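Local coordinates for F5/8 type C domain protein (Clostridium perfringens, PDB 7JRM) that probably binds carbohydrate through a CBM51-type module and forms part of ZmpB, a multidomain O-glycopeptidase thought to recognise and cleave mucins, at residues K167-T178 and L190-K201; K359-L370 and K397-N405. All coordinates share one frame; numbering follows the deposited sequence.

Contact 1 (K167-T178 and L190-K201); sequences KVYVDGELKAET and LVVDVRNSKEIK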
loop_
_atom_site.group_PDB
_atom_site.type_symbol
_atom_site.label_atom_id
_atom_site.label_comp_id
_atom_site.label_asym_id
_atom_site.label_seq_id
_atom_site.Cartn_x
_atom_site.Cartn_y
_atom_site.Cartn_z
ATOM N N LYS A 167 -41.237 -13.041 3.828
ATOM C CA LYS A 167 -41.556 -12.105 2.760
ATOM C C LYS A 167 -40.997 -10.737 3.115
ATOM O O LYS A 167 -40.972 -10.344 4.284
ATOM C CB LYS A 167 -43.070 -12.009 2.526
ATOM C CG LYS A 167 -43.742 -13.341 2.237
ATOM C CD LYS A 167 -45.239 -13.177 2.037
ATOM C CE LYS A 167 -45.980 -14.463 2.367
ATOM N NZ LYS A 167 -47.457 -14.280 2.328
ATOM N N VAL A 168 -40.547 -10.013 2.094
ATOM C CA VAL A 168 -39.968 -8.685 2.259
ATOM C C VAL A 168 -40.737 -7.719 1.370
ATOM O O VAL A 168 -40.776 -7.888 0.145
ATOM C CB VAL A 168 -38.469 -8.664 1.922
ATOM C CG1 VAL A 168 -37.958 -7.232 1.878
ATOM C CG2 VAL A 168 -37.688 -9.482 2.938
ATOM N N TYR A 169 -41.348 -6.712 1.986
ATOM C CA TYR A 169 -42.088 -5.680 1.277
ATOM C C TYR A 169 -41.302 -4.377 1.312
ATOM O O TYR A 169 -40.748 -4.005 2.351
ATOM C CB TYR A 169 -43.475 -5.474 1.893
ATOM C CG TYR A 169 -44.400 -6.660 1.732
ATOM C CD1 TYR A 169 -45.358 -6.687 0.727
ATOM C CD2 TYR A 169 -44.317 -7.754 2.586
ATOM C CE1 TYR A 169 -46.206 -7.767 0.576
ATOM C CE2 TYR A 169 -45.160 -8.840 2.441
ATOM C CZ TYR A 169 -46.104 -8.841 1.436
ATOM O OH TYR A 169 -46.946 -9.920 1.289
ATOM N N VAL A 170 -41.249 -3.695 0.174
ATOM C CA VAL A 170 -40.567 -2.411 0.047
ATOM C C VAL A 170 -41.615 -1.382 -0.346
ATOM O O VAL A 170 -42.142 -1.423 -1.467
ATOM C CB VAL A 170 -39.425 -2.461 -0.977
ATOM C CG1 VAL A 170 -38.823 -1.079 -1.164
ATOM C CG2 VAL A 170 -38.359 -3.450 -0.533
ATOM N N ASP A 171 -41.917 -0.463 0.572
ATOM C CA ASP A 171 -42.969 0.536 0.376
ATOM C C ASP A 171 -44.300 -0.131 0.033
ATOM O O ASP A 171 -45.045 0.323 -0.837
ATOM C CB ASP A 171 -42.574 1.557 -0.693
ATOM C CG ASP A 171 -41.489 2.505 -0.220
ATOM O OD1 ASP A 171 -41.424 2.773 0.997
ATOM O OD2 ASP A 171 -40.706 2.989 -1.064
ATOM N N GLY A 172 -44.597 -1.229 0.727
ATOM C CA GLY A 172 -45.830 -1.958 0.528
ATOM C C GLY A 172 -45.833 -2.934 -0.628
ATOM O O GLY A 172 -46.826 -3.651 -0.806
ATOM N N GLU A 173 -44.763 -2.992 -1.416
ATOM C CA GLU A 173 -44.685 -3.871 -2.575
ATOM C C GLU A 173 -43.828 -5.086 -2.245
ATOM O O GLU A 173 -42.698 -4.942 -1.767
ATOM C CB GLU A 173 -44.102 -3.131 -3.781
ATOM C CG GLU A 173 -44.999 -2.036 -4.332
ATOM C CD GLU A 173 -46.327 -2.570 -4.829
ATOM O OE1 GLU A 173 -47.379 -2.079 -4.365
ATOM O OE2 GLU A 173 -46.320 -3.481 -5.684
ATOM N N LEU A 174 -44.365 -6.276 -2.507
ATOM C CA LEU A 174 -43.618 -7.506 -2.277
ATOM C C LEU A 174 -42.468 -7.603 -3.272
ATOM O O LEU A 174 -42.684 -7.558 -4.488
ATOM C CB LEU A 174 -44.538 -8.718 -2.399
ATOM C CG LEU A 174 -43.860 -10.076 -2.199
ATOM C CD1 LEU A 174 -43.505 -10.282 -0.734
ATOM C CD2 LEU A 174 -44.741 -11.205 -2.709
ATOM N N LYS A 175 -41.249 -7.736 -2.758
ATOM C CA LYS A 175 -40.056 -7.787 -3.592
ATOM C C LYS A 175 -39.342 -9.128 -3.561
ATOM O O LYS A 175 -38.713 -9.498 -4.555
ATOM C CB LYS A 175 -39.068 -6.691 -3.174
ATOM C CG LYS A 175 -39.564 -5.283 -3.445
ATOM C CD LYS A 175 -39.886 -5.087 -4.916
ATOM C CE LYS A 175 -40.191 -3.630 -5.223
ATOM N NZ LYS A 175 -40.341 -3.393 -6.684
ATOM N N ALA A 176 -39.421 -9.862 -2.455
ATOM C CA ALA A 176 -38.765 -11.156 -2.356
ATOM C C ALA A 176 -39.505 -12.016 -1.344
ATOM O O ALA A 176 -40.184 -11.512 -0.447
ATOM C CB ALA A 176 -37.290 -11.013 -1.962
ATOM N N GLU A 177 -39.362 -13.330 -1.503
ATOM C CA GLU A 177 -39.978 -14.282 -0.590
ATOM C C GLU A 177 -39.305 -15.633 -0.767
ATOM O O GLU A 177 -38.698 -15.918 -1.803
ATOM C CB GLU A 177 -41.488 -14.397 -0.827
ATOM C CG GLU A 177 -41.866 -15.188 -2.067
ATOM C CD GLU A 177 -43.364 -15.227 -2.295
ATOM O OE1 GLU A 177 -44.119 -14.882 -1.361
ATOM O OE2 GLU A 177 -43.788 -15.600 -3.409
ATOM N N THR A 178 -39.416 -16.461 0.268
ATOM C CA THR A 178 -38.901 -17.818 0.243
ATOM C C THR A 178 -40.050 -18.798 0.029
ATOM O O THR A 178 -41.224 -18.423 -0.017
ATOM C CB THR A 178 -38.155 -18.140 1.541
ATOM O OG1 THR A 178 -39.091 -18.240 2.621
ATOM C CG2 THR A 178 -37.135 -17.058 1.857
ATOM N N LEU A 190 -31.679 -13.611 1.549
ATOM C CA LEU A 190 -32.526 -12.663 0.837
ATOM C C LEU A 190 -31.770 -11.351 0.693
ATOM O O LEU A 190 -31.404 -10.731 1.697
ATOM C CB LEU A 190 -33.854 -12.441 1.567
ATOM C CG LEU A 190 -34.760 -13.661 1.747
ATOM C CD1 LEU A 190 -36.004 -13.293 2.542
ATOM C CD2 LEU A 190 -35.139 -14.259 0.400
ATOM N N VAL A 191 -31.537 -10.934 -0.548
ATOM C CA VAL A 191 -30.849 -9.684 -0.858
ATOM C C VAL A 191 -31.808 -8.841 -1.686
ATOM O O VAL A 191 -32.105 -9.180 -2.839
ATOM C CB VAL A 191 -29.530 -9.921 -1.605
ATOM C CG1 VAL A 191 -28.811 -8.602 -1.839
ATOM C CG2 VAL A 191 -28.646 -10.883 -0.827
ATOM N N VAL A 192 -32.291 -7.743 -1.106
ATOM C CA VAL A 192 -33.375 -6.956 -1.682
ATOM C C VAL A 192 -32.878 -5.546 -1.970
ATOM O O VAL A 192 -32.238 -4.918 -1.118
ATOM C CB VAL A 192 -34.601 -6.916 -0.752
ATOM C CG1 VAL A 192 -35.768 -6.219 -1.439
ATOM C CG2 VAL A 192 -34.987 -8.323 -0.325
ATOM N N ASP A 193 -33.183 -5.052 -3.169
ATOM C CA ASP A 193 -32.934 -3.659 -3.516
ATOM C C ASP A 193 -33.953 -2.776 -2.804
ATOM O O ASP A 193 -35.162 -2.948 -2.984
ATOM C CB ASP A 193 -33.022 -3.479 -5.030
ATOM C CG ASP A 193 -32.500 -2.130 -5.500
ATOM O OD1 ASP A 193 -32.347 -1.212 -4.668
ATOM O OD2 ASP A 193 -32.246 -1.988 -6.714
ATOM N N VAL A 194 -33.468 -1.835 -1.993
ATOM C CA VAL A 194 -34.348 -0.934 -1.256
ATOM C C VAL A 194 -33.985 0.510 -1.577
ATOM O O VAL A 194 -34.207 1.415 -0.765
ATOM C CB VAL A 194 -34.277 -1.199 0.261
ATOM C CG1 VAL A 194 -34.780 -2.600 0.581
ATOM C CG2 VAL A 194 -32.859 -1.009 0.776
ATOM N N ARG A 195 -33.436 0.734 -2.770
ATOM C CA ARG A 195 -32.990 2.066 -3.156
ATOM C C ARG A 195 -34.166 3.028 -3.267
ATOM O O ARG A 195 -35.208 2.699 -3.840
ATOM C CB ARG A 195 -32.240 2.009 -4.486
ATOM C CG ARG A 195 -30.747 1.774 -4.352
ATOM C CD ARG A 195 -30.072 1.759 -5.714
ATOM N NE ARG A 195 -30.617 0.717 -6.580
ATOM C CZ ARG A 195 -30.196 0.479 -7.818
ATOM N NH1 ARG A 195 -29.221 1.209 -8.341
ATOM N NH2 ARG A 195 -30.748 -0.491 -8.534
ATOM N N ASN A 196 -33.985 4.227 -2.707
ATOM C CA ASN A 196 -34.976 5.303 -2.783
ATOM C C ASN A 196 -36.324 4.866 -2.214
ATOM O O ASN A 196 -37.383 5.191 -2.756
ATOM C CB ASN A 196 -35.129 5.813 -4.218
ATOM C CG ASN A 196 -33.873 6.489 -4.731
ATOM O OD1 ASN A 196 -33.348 7.409 -4.103
ATOM N ND2 ASN A 196 -33.383 6.034 -5.877
ATOM N N SER A 197 -36.284 4.126 -1.114
ATOM C CA SER A 197 -37.482 3.686 -0.418
ATOM C C SER A 197 -37.583 4.386 0.930
ATOM O O SER A 197 -36.637 5.018 1.407
ATOM C CB SER A 197 -37.478 2.164 -0.232
ATOM O OG SER A 197 -36.565 1.776 0.782
ATOM N N LYS A 198 -38.756 4.271 1.544
ATOM C CA LYS A 198 -38.999 4.843 2.860
ATOM C C LYS A 198 -39.294 3.808 3.932
ATOM O O LYS A 198 -39.005 4.059 5.103
ATOM C CB LYS A 198 -40.162 5.846 2.801
ATOM C CG LYS A 198 -39.796 7.168 2.144
ATOM C CD LYS A 198 -41.032 7.984 1.804
ATOM C CE LYS A 198 -41.038 9.310 2.547
ATOM N NZ LYS A 198 -42.420 9.771 2.855
ATOM N N GLU A 199 -39.848 2.655 3.568
ATOM C CA GLU A 199 -40.185 1.620 4.532
ATOM C C GLU A 199 -39.867 0.250 3.955
ATOM O O GLU A 199 -40.040 0.013 2.757
ATOM C CB GLU A 199 -41.666 1.674 4.924
ATOM C CG GLU A 199 -42.028 2.807 5.866
ATOM C CD GLU A 199 -43.401 2.626 6.480
ATOM O OE1 GLU A 199 -44.219 1.878 5.902
ATOM O OE2 GLU A 199 -43.664 3.232 7.539
ATOM N N ILE A 200 -39.400 -0.646 4.818
ATOM C CA ILE A 200 -39.269 -2.061 4.502
ATOM C C ILE A 200 -40.035 -2.846 5.557
ATOM O O ILE A 200 -39.955 -2.541 6.753
ATOM C CB ILE A 200 -37.792 -2.510 4.425
ATOM C CG1 ILE A 200 -37.699 -3.968 3.968
ATOM C CG2 ILE A 200 -37.073 -2.297 5.755
ATOM C CD1 ILE A 200 -36.287 -4.506 3.917
ATOM N N LYS A 201 -40.805 -3.834 5.112
ATOM C CA LYS A 201 -41.666 -4.617 5.990
ATOM C C LYS A 201 -41.241 -6.076 5.921
ATOM O O LYS A 201 -41.302 -6.693 4.853
ATOM C CB LYS A 201 -43.136 -4.460 5.601
ATOM C CG LYS A 201 -44.110 -5.148 6.544
ATOM C CD LYS A 201 -45.529 -4.647 6.327
ATOM C CE LYS A 201 -45.940 -4.770 4.867
ATOM N NZ LYS A 201 -47.366 -4.396 4.653
HETATM O O HOH W 1 -40.462 5.675 -1.891
HETATM O O HOH W 2 -48.226 -4.191 2.290
#
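V168 and V170 meet V192 across the interior of a beta-sandwich, and this is the tightly packed part of the contact. V168 and V192 come tip to tip, CG1 of V168 lying 3.9 Å from CG2 of V192. V192 CG1 turns to V170 CG2, and the two side chains lie alongside each other, running opposite ways. V192 CG2 also meets CB of A176, while CB of the exposed K175 closes the edge of the packing against V192 CG1. K175 and A176 both face V168 in a classic beta bulge. I200 has CG1 anti to its backbone N (chi1 -175°), which carries CD1 to within 3.8 Å of V168 CG1. At one end the T178 and L190 side chains cross at about a right angle, with CG2 of T178 3.7 Å from CD2 of L190.

The strand pairing is regular. Y169 and K201 form an antiparallel hydrogen-bonded pair. Y169 N gives a nearly straight bond to K201 O (2.9 Å, 175°), and K201 N returns one to Y169 O.

The looser side holds the partly exposed side chains of this pair and the exposed turn beyond. The K201 chain bends at chi3 over the Y169 ring, but NZ stays 5.0 Å from the ring centroid, at most a weak cation-pi attraction. D171, in the type I' turn V170-E173, reaches back to the other segment. Its OD1 accepts from E199 N and from K198 N (3.1 Å), the latter on its syn lone pair. A water bridges D171 OD2 and N196 O.

Strand 163-170 lies between strands 199-205 and 173-182 in one sheet of this NPCBM/NEW2 domain. Strand 188-193 belongs to the facing sheet, beside strand 145-152, whose F146 touches I200.

Contact 2 (K359-L370 and K397-N405); sequences KDLRPLSKLKKL and KVYNREGKN
The R362 guanidinium stacks over one face of the Y399 ring, a cation-pi contact with planes 20° apart. R362 CZ sits 3.7 Å from the ring centroid. The R362 chain bends at chi3 (-63°), which lays the guanidinium over the ring.

Ionic bonds hold that group in place. R362 grips D360 side-on, with NE on OD2 (2.8 Å) and NH1 on OD1. D360 OD2 also takes R362 N, closing an Asx turn. D360 thus fixes the rotation of the stacked guanidinium.

Backbone bonds join the same stretch. Y399 N donates to K359 O, and L361 N donates to Y399 O (3.1 Å). Together the two bonds make a single bridge between D360 and Y399.

One side-chain-to-backbone bond lies farther along. R401 NH1 donates to L370 O (3.0 Å), which lies at the guanidinium edge. Two waters add weak links to R401 NH1 and NH2.

Apolar contact is modest: L361 CB lies 3.9 Å from R401 CG.

Both segments lie in connecting loops, the first with a short 3-10 turn at 362-363. Residues 359-370 lead from strand 350-352 into strand 372-384, while 397-405 connect strands 391-395 and 407-413. L361 and V398 both touch F452 of strand 452-461.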
loop_
_atom_site.group_PDB
_atom_site.type_symbol
_atom_site.label_atom_id
_atom_site.label_comp_id
_atom_site.label_asym_id
_atom_site.label_seq_id
_atom_site.Cartn_x
_atom_site.Cartn_y
_atom_site.Cartn_z
ATOM N N LYS A 359 40.870 14.878 0.695
ATOM C CA LYS A 359 40.559 15.316 2.049
ATOM C C LYS A 359 39.067 15.547 2.259
ATOM O O LYS A 359 38.675 16.080 3.303
ATOM C CB LYS A 359 41.331 16.596 2.383
ATOM C CG LYS A 359 40.859 17.813 1.602
ATOM C CD LYS A 359 41.498 19.092 2.114
ATOM C CE LYS A 359 40.964 20.308 1.374
ATOM N NZ LYS A 359 41.697 21.550 1.743
ATOM N N ASP A 360 38.227 15.162 1.299
ATOM C CA ASP A 360 36.797 15.452 1.367
ATOM C C ASP A 360 36.048 14.328 0.664
ATOM O O ASP A 360 36.113 14.214 -0.563
ATOM C CB ASP A 360 36.488 16.804 0.727
ATOM C CG ASP A 360 35.064 17.259 0.977
ATOM O OD1 ASP A 360 34.674 18.311 0.428
ATOM O OD2 ASP A 360 34.335 16.571 1.720
ATOM N N LEU A 361 35.338 13.508 1.437
ATOM C CA LEU A 361 34.548 12.407 0.902
ATOM C C LEU A 361 33.089 12.782 0.669
ATOM O O LEU A 361 32.286 11.910 0.321
ATOM C CB LEU A 361 34.615 11.199 1.840
ATOM C CG LEU A 361 35.989 10.626 2.184
ATOM C CD1 LEU A 361 35.836 9.295 2.905
ATOM C CD2 LEU A 361 36.837 10.469 0.935
ATOM N N ARG A 362 32.732 14.053 0.851
ATOM C CA ARG A 362 31.335 14.454 0.727
ATOM C C ARG A 362 30.726 14.234 -0.658
ATOM O O ARG A 362 29.505 14.002 -0.718
ATOM C CB ARG A 362 31.187 15.922 1.151
ATOM C CG ARG A 362 31.214 16.122 2.661
ATOM C CD ARG A 362 31.156 17.592 3.033
ATOM N NE ARG A 362 32.313 18.328 2.535
ATOM C CZ ARG A 362 32.422 19.652 2.560
ATOM N NH1 ARG A 362 33.512 20.240 2.084
ATOM N NH2 ARG A 362 31.442 20.389 3.066
ATOM N N PRO A 363 31.459 14.311 -1.776
ATOM C CA PRO A 363 30.842 13.952 -3.065
ATOM C C PRO A 363 30.306 12.531 -3.124
ATOM O O PRO A 363 29.469 12.242 -3.988
ATOM C CB PRO A 363 31.985 14.160 -4.067
ATOM C CG PRO A 363 32.794 15.241 -3.462
ATOM C CD PRO A 363 32.759 14.983 -1.978
ATOM N N LEU A 364 30.755 11.637 -2.243
ATOM C CA LEU A 364 30.267 10.264 -2.203
ATOM C C LEU A 364 29.162 10.063 -1.173
ATOM O O LEU A 364 28.804 8.918 -0.881
ATOM C CB LEU A 364 31.420 9.300 -1.913
ATOM C CG LEU A 364 32.786 9.612 -2.524
ATOM C CD1 LEU A 364 33.863 8.765 -1.861
ATOM C CD2 LEU A 364 32.771 9.384 -4.026
ATOM N N SER A 365 28.608 11.147 -0.627
ATOM C CA SER A 365 27.673 11.024 0.488
ATOM C C SER A 365 26.378 10.337 0.068
ATOM O O SER A 365 25.817 9.543 0.831
ATOM C CB SER A 365 27.377 12.403 1.077
ATOM O OG SER A 365 26.670 13.212 0.154
ATOM N N LYS A 366 25.887 10.628 -1.134
ATOM C CA LYS A 366 24.603 10.113 -1.591
ATOM C C LYS A 366 24.730 8.847 -2.429
ATOM O O LYS A 366 23.754 8.441 -3.067
ATOM C CB LYS A 366 23.856 11.190 -2.381
ATOM C CG LYS A 366 23.499 12.422 -1.566
ATOM C CD LYS A 366 23.118 13.586 -2.467
ATOM N N LEU A 367 25.902 8.215 -2.445
ATOM C CA LEU A 367 26.079 6.948 -3.148
ATOM C C LEU A 367 25.537 5.826 -2.271
ATOM O O LEU A 367 26.151 5.467 -1.260
ATOM C CB LEU A 367 27.548 6.726 -3.494
ATOM C CG LEU A 367 28.241 7.848 -4.270
ATOM C CD1 LEU A 367 29.668 7.456 -4.626
ATOM C CD2 LEU A 367 27.455 8.212 -5.520
ATOM N N LYS A 368 24.389 5.269 -2.656
ATOM C CA LYS A 368 23.683 4.307 -1.819
ATOM C C LYS A 368 24.266 2.902 -1.878
ATOM O O LYS A 368 23.927 2.077 -1.024
ATOM C CB LYS A 368 22.204 4.257 -2.216
ATOM C CG LYS A 368 21.493 5.599 -2.147
ATOM C CD LYS A 368 20.239 5.601 -3.010
ATOM C CE LYS A 368 19.659 7.000 -3.137
ATOM N NZ LYS A 368 20.719 8.046 -3.130
ATOM N N LYS A 369 25.125 2.604 -2.851
ATOM C CA LYS A 369 25.670 1.263 -3.016
ATOM C C LYS A 369 27.150 1.167 -2.675
ATOM O O LYS A 369 27.727 0.082 -2.794
ATOM C CB LYS A 369 25.441 0.772 -4.450
ATOM C CG LYS A 369 24.008 0.915 -4.933
ATOM C CD LYS A 369 23.715 -0.028 -6.088
ATOM C CE LYS A 369 22.437 0.367 -6.810
ATOM N NZ LYS A 369 22.323 -0.289 -8.142
ATOM N N LEU A 370 27.778 2.261 -2.249
ATOM C CA LEU A 370 29.212 2.272 -1.958
ATOM C C LEU A 370 29.446 1.587 -0.618
ATOM O O LEU A 370 29.495 2.223 0.436
ATOM C CB LEU A 370 29.749 3.698 -1.959
ATOM C CG LEU A 370 31.272 3.847 -1.921
ATOM C CD1 LEU A 370 31.934 2.850 -2.860
ATOM C CD2 LEU A 370 31.680 5.269 -2.270
ATOM N N LYS A 397 40.161 20.740 8.735
ATOM C CA LYS A 397 38.915 19.986 8.672
ATOM C C LYS A 397 38.994 18.999 7.513
ATOM O O LYS A 397 39.133 19.402 6.353
ATOM C CB LYS A 397 37.704 20.912 8.530
ATOM C CG LYS A 397 37.777 21.916 7.391
ATOM N N VAL A 398 38.930 17.710 7.835
ATOM C CA VAL A 398 38.912 16.640 6.845
ATOM C C VAL A 398 37.551 15.965 6.932
ATOM O O VAL A 398 37.199 15.392 7.970
ATOM C CB VAL A 398 40.049 15.633 7.073
ATOM C CG1 VAL A 398 40.156 14.678 5.895
ATOM C CG2 VAL A 398 41.366 16.363 7.295
ATOM N N TYR A 399 36.786 16.035 5.847
ATOM C CA TYR A 399 35.406 15.572 5.846
ATOM C C TYR A 399 35.316 14.116 5.411
ATOM O O TYR A 399 35.967 13.699 4.448
ATOM C CB TYR A 399 34.551 16.438 4.919
ATOM C CG TYR A 399 34.453 17.886 5.336
ATOM C CD1 TYR A 399 35.256 18.853 4.748
ATOM C CD2 TYR A 399 33.550 18.288 6.311
ATOM C CE1 TYR A 399 35.168 20.180 5.123
ATOM C CE2 TYR A 399 33.455 19.613 6.693
ATOM C CZ TYR A 399 34.265 20.554 6.096
ATOM O OH TYR A 399 34.173 21.874 6.473
ATOM N N ASN A 400 34.501 13.347 6.126
ATOM C CA ASN A 400 34.146 12.003 5.702
ATOM C C ASN A 400 32.867 12.078 4.868
ATOM O O ASN A 400 32.405 13.162 4.505
ATOM C CB ASN A 400 34.010 11.076 6.910
ATOM C CG ASN A 400 32.891 11.490 7.851
ATOM O OD1 ASN A 400 32.323 12.574 7.726
ATOM N ND2 ASN A 400 32.570 10.619 8.801
ATOM N N ARG A 401 32.276 10.921 4.559
ATOM C CA ARG A 401 31.072 10.913 3.735
ATOM C C ARG A 401 29.909 11.612 4.426
ATOM O O ARG A 401 29.078 12.240 3.760
ATOM C CB ARG A 401 30.693 9.478 3.371
ATOM C CG ARG A 401 31.434 8.933 2.163
ATOM C CD ARG A 401 30.955 7.537 1.811
ATOM N NE ARG A 401 31.445 6.540 2.759
ATOM C CZ ARG A 401 31.340 5.227 2.583
ATOM N NH1 ARG A 401 30.758 4.747 1.492
ATOM N NH2 ARG A 401 31.816 4.395 3.498
ATOM N N GLU A 402 29.835 11.528 5.752
ATOM C CA GLU A 402 28.765 12.167 6.506
ATOM C C GLU A 402 29.014 13.652 6.753
ATOM O O GLU A 402 28.234 14.283 7.473
ATOM C CB GLU A 402 28.560 11.447 7.841
ATOM C CG GLU A 402 27.133 10.981 8.082
ATOM N N GLY A 403 30.071 14.219 6.177
ATOM C CA GLY A 403 30.366 15.623 6.383
ATOM C C GLY A 403 30.925 15.961 7.744
ATOM O O GLY A 403 30.852 17.120 8.162
ATOM N N LYS A 404 31.484 14.984 8.450
ATOM C CA LYS A 404 32.033 15.187 9.782
ATOM C C LYS A 404 33.549 15.321 9.711
ATOM O O LYS A 404 34.214 14.583 8.980
ATOM C CB LYS A 404 31.652 14.024 10.705
ATOM C CG LYS A 404 32.509 13.903 11.955
ATOM C CD LYS A 404 31.848 13.012 12.994
ATOM C CE LYS A 404 32.877 12.394 13.928
ATOM N NZ LYS A 404 33.629 11.287 13.276
ATOM N N ASN A 405 34.087 16.276 10.467
ATOM C CA ASN A 405 35.531 16.444 10.556
ATOM C C ASN A 405 36.134 15.282 11.336
ATOM O O ASN A 405 35.775 15.050 12.496
ATOM C CB ASN A 405 35.871 17.776 11.221
ATOM C CG ASN A 405 37.353 18.096 11.166
ATOM O OD1 ASN A 405 38.133 17.384 10.533
ATOM N ND2 ASN A 405 37.748 19.176 11.830
HETATM O O HOH W 3 28.334 6.528 -0.026
HETATM O O HOH W 4 30.026 1.811 3.665
#

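The two contacts lie on opposite sides of the centre of an elongated chain. Their centres are 72 Å apart and their nearest atoms about 49 Å, so they do not touch. Contact 1 closes before contact 2 opens, and helices 232-242, 251-270 and 273-288 come between them in the chain. Contact 1 belongs to the NPCBM/NEW2 domain, which also holds the calcium ion bound by S163, V206, D208, G210 and D214. The side chain of K167 is about 12 Å from that ion. Contact 2 lies beside a separate mixed sheet. Contact 1 joins neighbouring strands and also the two sheets; contact 2 joins loops.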